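Local coordinates for protein MgGH51 (Meripilus giganteus, PDB 6ZPV) that probably hydrolyses terminal, non-reducing alpha-L-arabinofuranosyl residues from arabinose-containing plant polysaccharides, as a fungal family GH51 alpha-L-arabinofuranosidase, at residues S123-Q135 with V178-F192. Numbering follows the deposited sequence.
Sequences SSSFSGALTVGLQ and VTIDGAAGAGQTINF
Thr131 and Thr179 form the antiparallel hydrogen-bonded pair that joins strands 127-135 and 178-181 in one sheet of a two-sheet beta-sandwich. Thr131 N reaches Thr179 O at 2.9 Å almost straight, and Thr179 N returns an equal bond to Thr131 O. Toward the turn the direct bonding gives way to water 3, which donates to Ala129 O and accepts from Asp181 N.

Between the sheets, apolar branches suit the buried face. In one of its two modelled conformers, Leu130 CD2 lies 3.8 Å from Val178 CG1 and meets the edge of the Phe192 ring, which belongs to the opposing sheet, near CZ. Val132 and Val178 lie side by side.

At the end of the sandwich, residues 182-188 turn from one sheet to the other, and Phe126, broad and apolar, fills their inner side. With CG anti to the backbone N (chi1 179°), its ring extends to the turn: Ala184 O sits at the ring edge, 3.3 Å from Phe126 CD1, while CE1 touches Ala184 CB and Ile180 CD1. Gln188, long and bent at chi2 (-68°), lays its amide beside Phe126 CB. Its OE1 accepts a hydrogen bond from Ser124 OG, with Gln188 OE1 to Ser124 OG 2.7 Å. Replacing Gln188 by an alanine would probably leave that hydroxyl without its acceptor and uncover Phe126 CB.

Behind these contacts, the short carboxylate of Asp181 suits an Asx turn: OD1 takes the successive N-H groups of Ala183 and Ala184, fixing the start of the turn. A serine suits position 124 because its small hydroxyl can donate and accept at once: the same OG closes an ST turn, accepting the N-H of Phe126, Ser124 OG to Phe126 N 3.1 Å.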
loop_
_atom_site.group_PDB
_atom_site.type_symbol
_atom_site.label_atom_id
_atom_site.label_comp_id
_atom_site.label_asym_id
_atom_site.label_seq_id
_atom_site.Cartn_x
_atom_site.Cartn_y
_atom_site.Cartn_z
ATOM N N SER A 123 -4.020 -15.765 -41.712
ATOM C CA SER A 123 -4.177 -14.607 -42.591
ATOM C C SER A 123 -5.555 -14.620 -43.265
ATOM O O SER A 123 -5.990 -15.671 -43.741
ATOM C CB SER A 123 -3.108 -14.611 -43.670
ATOM O OG SER A 123 -3.097 -13.427 -44.452
ATOM N N SER A 124 -6.166 -13.479 -43.346
ATOM C CA SER A 124 -7.484 -13.315 -43.973
ATOM C C SER A 124 -7.579 -12.010 -44.738
ATOM O O SER A 124 -6.735 -11.135 -44.573
ATOM C CB SER A 124 -8.631 -13.400 -42.963
ATOM O OG SER A 124 -8.775 -12.112 -42.358
ATOM N N SER A 125 -8.643 -11.900 -45.503
ATOM C CA SER A 125 -8.910 -10.638 -46.256
ATOM C C SER A 125 -9.662 -9.600 -45.406
ATOM O O SER A 125 -10.046 -8.546 -45.944
ATOM C CB SER A 125 -9.698 -10.917 -47.484
ATOM O OG SER A 125 -10.955 -11.511 -47.150
ATOM N N PHE A 126 -9.761 -9.773 -44.098
ATOM C CA PHE A 126 -10.452 -8.755 -43.268
ATOM C C PHE A 126 -9.860 -7.394 -43.553
ATOM O O PHE A 126 -8.640 -7.182 -43.533
ATOM C CB PHE A 126 -10.304 -9.079 -41.769
ATOM C CG PHE A 126 -10.981 -8.040 -40.915
ATOM C CD1 PHE A 126 -12.361 -8.071 -40.753
ATOM C CD2 PHE A 126 -10.288 -7.008 -40.335
ATOM C CE1 PHE A 126 -13.002 -7.077 -40.030
ATOM C CE2 PHE A 126 -10.919 -6.030 -39.581
ATOM C CZ PHE A 126 -12.280 -6.067 -39.438
ATOM N N SER A 127 -10.735 -6.396 -43.582
ATOM C CA SER A 127 -10.321 -4.979 -43.653
ATOM C C SER A 127 -11.377 -4.147 -42.937
ATOM O O SER A 127 -12.555 -4.167 -43.324
ATOM C CB SER A 127 -10.175 -4.516 -45.065
ATOM O OG SER A 127 -9.810 -3.176 -45.200
ATOM N N GLY A 128 -10.995 -3.477 -41.871
ATOM C CA GLY A 128 -11.988 -2.688 -41.103
ATOM C C GLY A 128 -11.378 -2.057 -39.890
ATOM O O GLY A 128 -10.186 -2.321 -39.567
ATOM N N ALA A 129 -12.143 -1.217 -39.235
ATOM C CA ALA A 129 -11.685 -0.516 -38.011
ATOM C C ALA A 129 -11.796 -1.428 -36.800
ATOM O O ALA A 129 -12.808 -2.114 -36.621
ATOM C CB ALA A 129 -12.574 0.706 -37.783
ATOM N N LEU A 130 -10.788 -1.331 -35.931
ATOM C CA LEU A 130 -10.800 -1.885 -34.566
ATOM C C LEU A 130 -11.110 -0.686 -33.682
ATOM O O LEU A 130 -10.334 0.327 -33.709
ATOM C CB LEU A 130 -9.441 -2.510 -34.312
ATOM C CG LEU A 130 -9.092 -3.116 -32.956
ATOM C CD1 LEU A 130 -9.263 -2.219 -31.757
ATOM C CD2 LEU A 130 -9.539 -4.516 -32.698
ATOM N N THR A 131 -12.196 -0.723 -32.931
ATOM C CA THR A 131 -12.619 0.346 -32.039
ATOM C C THR A 131 -12.352 -0.091 -30.599
ATOM O O THR A 131 -12.668 -1.198 -30.202
ATOM C CB THR A 131 -14.094 0.675 -32.239
ATOM O OG1 THR A 131 -14.273 1.076 -33.614
ATOM C CG2 THR A 131 -14.561 1.832 -31.374
ATOM N N VAL A 132 -11.797 0.816 -29.802
ATOM C CA VAL A 132 -11.690 0.633 -28.352
ATOM C C VAL A 132 -12.450 1.781 -27.676
ATOM O O VAL A 132 -12.632 2.872 -28.273
ATOM C CB VAL A 132 -10.238 0.566 -27.866
ATOM C CG1 VAL A 132 -9.474 -0.483 -28.619
ATOM C CG2 VAL A 132 -9.501 1.899 -27.896
ATOM N N GLY A 133 -12.865 1.584 -26.453
ATOM C CA GLY A 133 -13.596 2.649 -25.767
ATOM C C GLY A 133 -14.054 2.297 -24.408
ATOM O O GLY A 133 -13.652 1.297 -23.792
ATOM N N LEU A 134 -14.858 3.227 -23.863
ATOM C CA LEU A 134 -15.530 3.075 -22.579
ATOM C C LEU A 134 -17.063 3.161 -22.820
ATOM O O LEU A 134 -17.475 4.020 -23.595
ATOM C CB LEU A 134 -15.065 4.168 -21.613
ATOM C CG LEU A 134 -13.661 3.955 -21.082
ATOM C CD1 LEU A 134 -13.065 5.294 -20.600
ATOM C CD2 LEU A 134 -13.677 2.947 -19.938
ATOM N N GLN A 135 -17.816 2.280 -22.166
ATOM C CA GLN A 135 -19.277 2.277 -22.266
ATOM C C GLN A 135 -19.848 2.162 -20.864
ATOM O O GLN A 135 -19.251 1.563 -19.982
ATOM C CB GLN A 135 -19.745 1.164 -23.210
ATOM C CG GLN A 135 -19.438 -0.238 -22.701
ATOM C CD GLN A 135 -20.050 -1.296 -23.576
ATOM O OE1 GLN A 135 -19.846 -1.314 -24.770
ATOM N NE2 GLN A 135 -20.809 -2.208 -22.958
ATOM N N VAL A 178 -13.678 -3.449 -26.683
ATOM C CA VAL A 178 -13.024 -3.615 -27.990
ATOM C C VAL A 178 -14.070 -4.188 -28.924
ATOM O O VAL A 178 -14.684 -5.216 -28.578
ATOM C CB VAL A 178 -11.807 -4.540 -27.900
ATOM C CG1 VAL A 178 -11.177 -4.753 -29.258
ATOM C CG2 VAL A 178 -10.802 -4.024 -26.893
ATOM N N THR A 179 -14.304 -3.575 -30.073
ATOM C CA THR A 179 -15.250 -4.111 -31.074
ATOM C C THR A 179 -14.659 -4.004 -32.474
ATOM O O THR A 179 -13.880 -3.097 -32.799
ATOM C CB THR A 179 -16.606 -3.406 -31.002
ATOM O OG1 THR A 179 -16.503 -2.018 -31.273
ATOM C CG2 THR A 179 -17.303 -3.624 -29.701
ATOM N N ILE A 180 -15.215 -4.857 -33.336
ATOM C CA ILE A 180 -15.139 -4.658 -34.807
ATOM C C ILE A 180 -16.586 -4.715 -35.332
ATOM O O ILE A 180 -17.530 -5.137 -34.641
ATOM C CB ILE A 180 -14.232 -5.709 -35.480
ATOM C CG1 ILE A 180 -14.743 -7.139 -35.325
ATOM C CG2 ILE A 180 -12.808 -5.573 -35.032
ATOM C CD1 ILE A 180 -13.947 -8.163 -36.107
ATOM N N ASP A 181 -16.744 -4.333 -36.578
ATOM C CA ASP A 181 -18.006 -4.434 -37.281
ATOM C C ASP A 181 -18.251 -5.906 -37.584
ATOM O O ASP A 181 -17.464 -6.571 -38.270
ATOM C CB ASP A 181 -17.966 -3.569 -38.539
ATOM C CG ASP A 181 -19.244 -3.537 -39.306
ATOM O OD1 ASP A 181 -19.727 -4.615 -39.708
ATOM O OD2 ASP A 181 -19.765 -2.411 -39.571
ATOM N N GLY A 182 -19.367 -6.447 -37.074
ATOM C CA GLY A 182 -19.667 -7.885 -37.210
ATOM C C GLY A 182 -19.945 -8.351 -38.617
ATOM O O GLY A 182 -19.762 -9.532 -38.916
ATOM N N ALA A 183 -20.401 -7.453 -39.475
ATOM C CA ALA A 183 -20.599 -7.814 -40.890
ATOM C C ALA A 183 -19.228 -7.917 -41.566
ATOM O O ALA A 183 -18.926 -8.937 -42.229
ATOM C CB ALA A 183 -21.514 -6.822 -41.597
ATOM N N ALA A 184 -18.377 -6.876 -41.428
ATOM C CA ALA A 184 -17.014 -6.934 -41.968
ATOM C C ALA A 184 -16.231 -8.101 -41.359
ATOM O O ALA A 184 -15.384 -8.686 -42.059
ATOM C CB ALA A 184 -16.286 -5.625 -41.743
ATOM N N GLY A 185 -16.516 -8.414 -40.114
ATOM C CA GLY A 185 -15.755 -9.372 -39.332
ATOM C C GLY A 185 -16.342 -10.778 -39.236
ATOM O O GLY A 185 -15.778 -11.636 -38.535
ATOM N N ALA A 186 -17.419 -11.043 -39.952
ATOM C CA ALA A 186 -18.103 -12.338 -39.824
ATOM C C ALA A 186 -17.102 -13.455 -40.192
ATOM O O ALA A 186 -16.455 -13.378 -41.235
ATOM C CB ALA A 186 -19.322 -12.352 -40.700
ATOM N N GLY A 187 -17.036 -14.481 -39.344
ATOM C CA GLY A 187 -16.117 -15.593 -39.595
ATOM C C GLY A 187 -14.669 -15.364 -39.185
ATOM O O GLY A 187 -13.856 -16.281 -39.382
ATOM N N GLN A 188 -14.315 -14.217 -38.639
ATOM C CA GLN A 188 -12.902 -13.941 -38.306
ATOM C C GLN A 188 -12.526 -14.484 -36.932
ATOM O O GLN A 188 -13.384 -14.478 -36.025
ATOM C CB GLN A 188 -12.617 -12.437 -38.349
ATOM C CG GLN A 188 -12.839 -11.802 -39.709
ATOM C CD GLN A 188 -11.873 -12.210 -40.787
ATOM O OE1 GLN A 188 -10.698 -12.464 -40.468
ATOM N NE2 GLN A 188 -12.338 -12.160 -42.018
ATOM N N THR A 189 -11.243 -14.771 -36.748
ATOM C CA THR A 189 -10.662 -15.032 -35.410
ATOM C C THR A 189 -9.437 -14.131 -35.224
ATOM O O THR A 189 -8.611 -14.010 -36.156
ATOM C CB THR A 189 -10.255 -16.482 -35.222
ATOM O OG1 THR A 189 -11.394 -17.306 -35.326
ATOM C CG2 THR A 189 -9.574 -16.725 -33.893
ATOM N N ILE A 190 -9.364 -13.444 -34.096
ATOM C CA ILE A 190 -8.215 -12.608 -33.741
ATOM C C ILE A 190 -7.733 -13.054 -32.356
ATOM O O ILE A 190 -8.563 -13.301 -31.449
ATOM C CB ILE A 190 -8.590 -11.099 -33.702
ATOM C CG1 ILE A 190 -9.204 -10.649 -35.042
ATOM C CG2 ILE A 190 -7.366 -10.284 -33.356
ATOM C CD1 ILE A 190 -9.782 -9.256 -35.013
ATOM N N ASN A 191 -6.420 -13.162 -32.178
ATOM C CA ASN A 191 -5.821 -13.420 -30.857
ATOM C C ASN A 191 -5.361 -12.062 -30.279
ATOM O O ASN A 191 -4.716 -11.261 -30.986
ATOM C CB ASN A 191 -4.642 -14.360 -30.892
ATOM C CG ASN A 191 -4.965 -15.816 -31.192
ATOM O OD1 ASN A 191 -6.099 -16.137 -31.555
ATOM N ND2 ASN A 191 -3.943 -16.686 -31.059
ATOM N N PHE A 192 -5.662 -11.857 -28.982
ATOM C CA PHE A 192 -5.279 -10.632 -28.267
ATOM C C PHE A 192 -4.446 -10.962 -27.049
ATOM O O PHE A 192 -4.643 -12.047 -26.447
ATOM C CB PHE A 192 -6.529 -9.858 -27.811
ATOM C CG PHE A 192 -7.383 -9.255 -28.894
ATOM C CD1 PHE A 192 -7.122 -7.986 -29.330
ATOM C CD2 PHE A 192 -8.483 -9.957 -29.435
ATOM C CE1 PHE A 192 -7.926 -7.409 -30.305
ATOM C CE2 PHE A 192 -9.267 -9.349 -30.391
ATOM C CZ PHE A 192 -8.996 -8.086 -30.824
HETATM O O HOH W 1 -12.126 -12.242 -44.859
HETATM O O HOH W 2 -13.541 -7.459 -43.850
HETATM O O HOH W 3 -14.504 -3.528 -38.261
#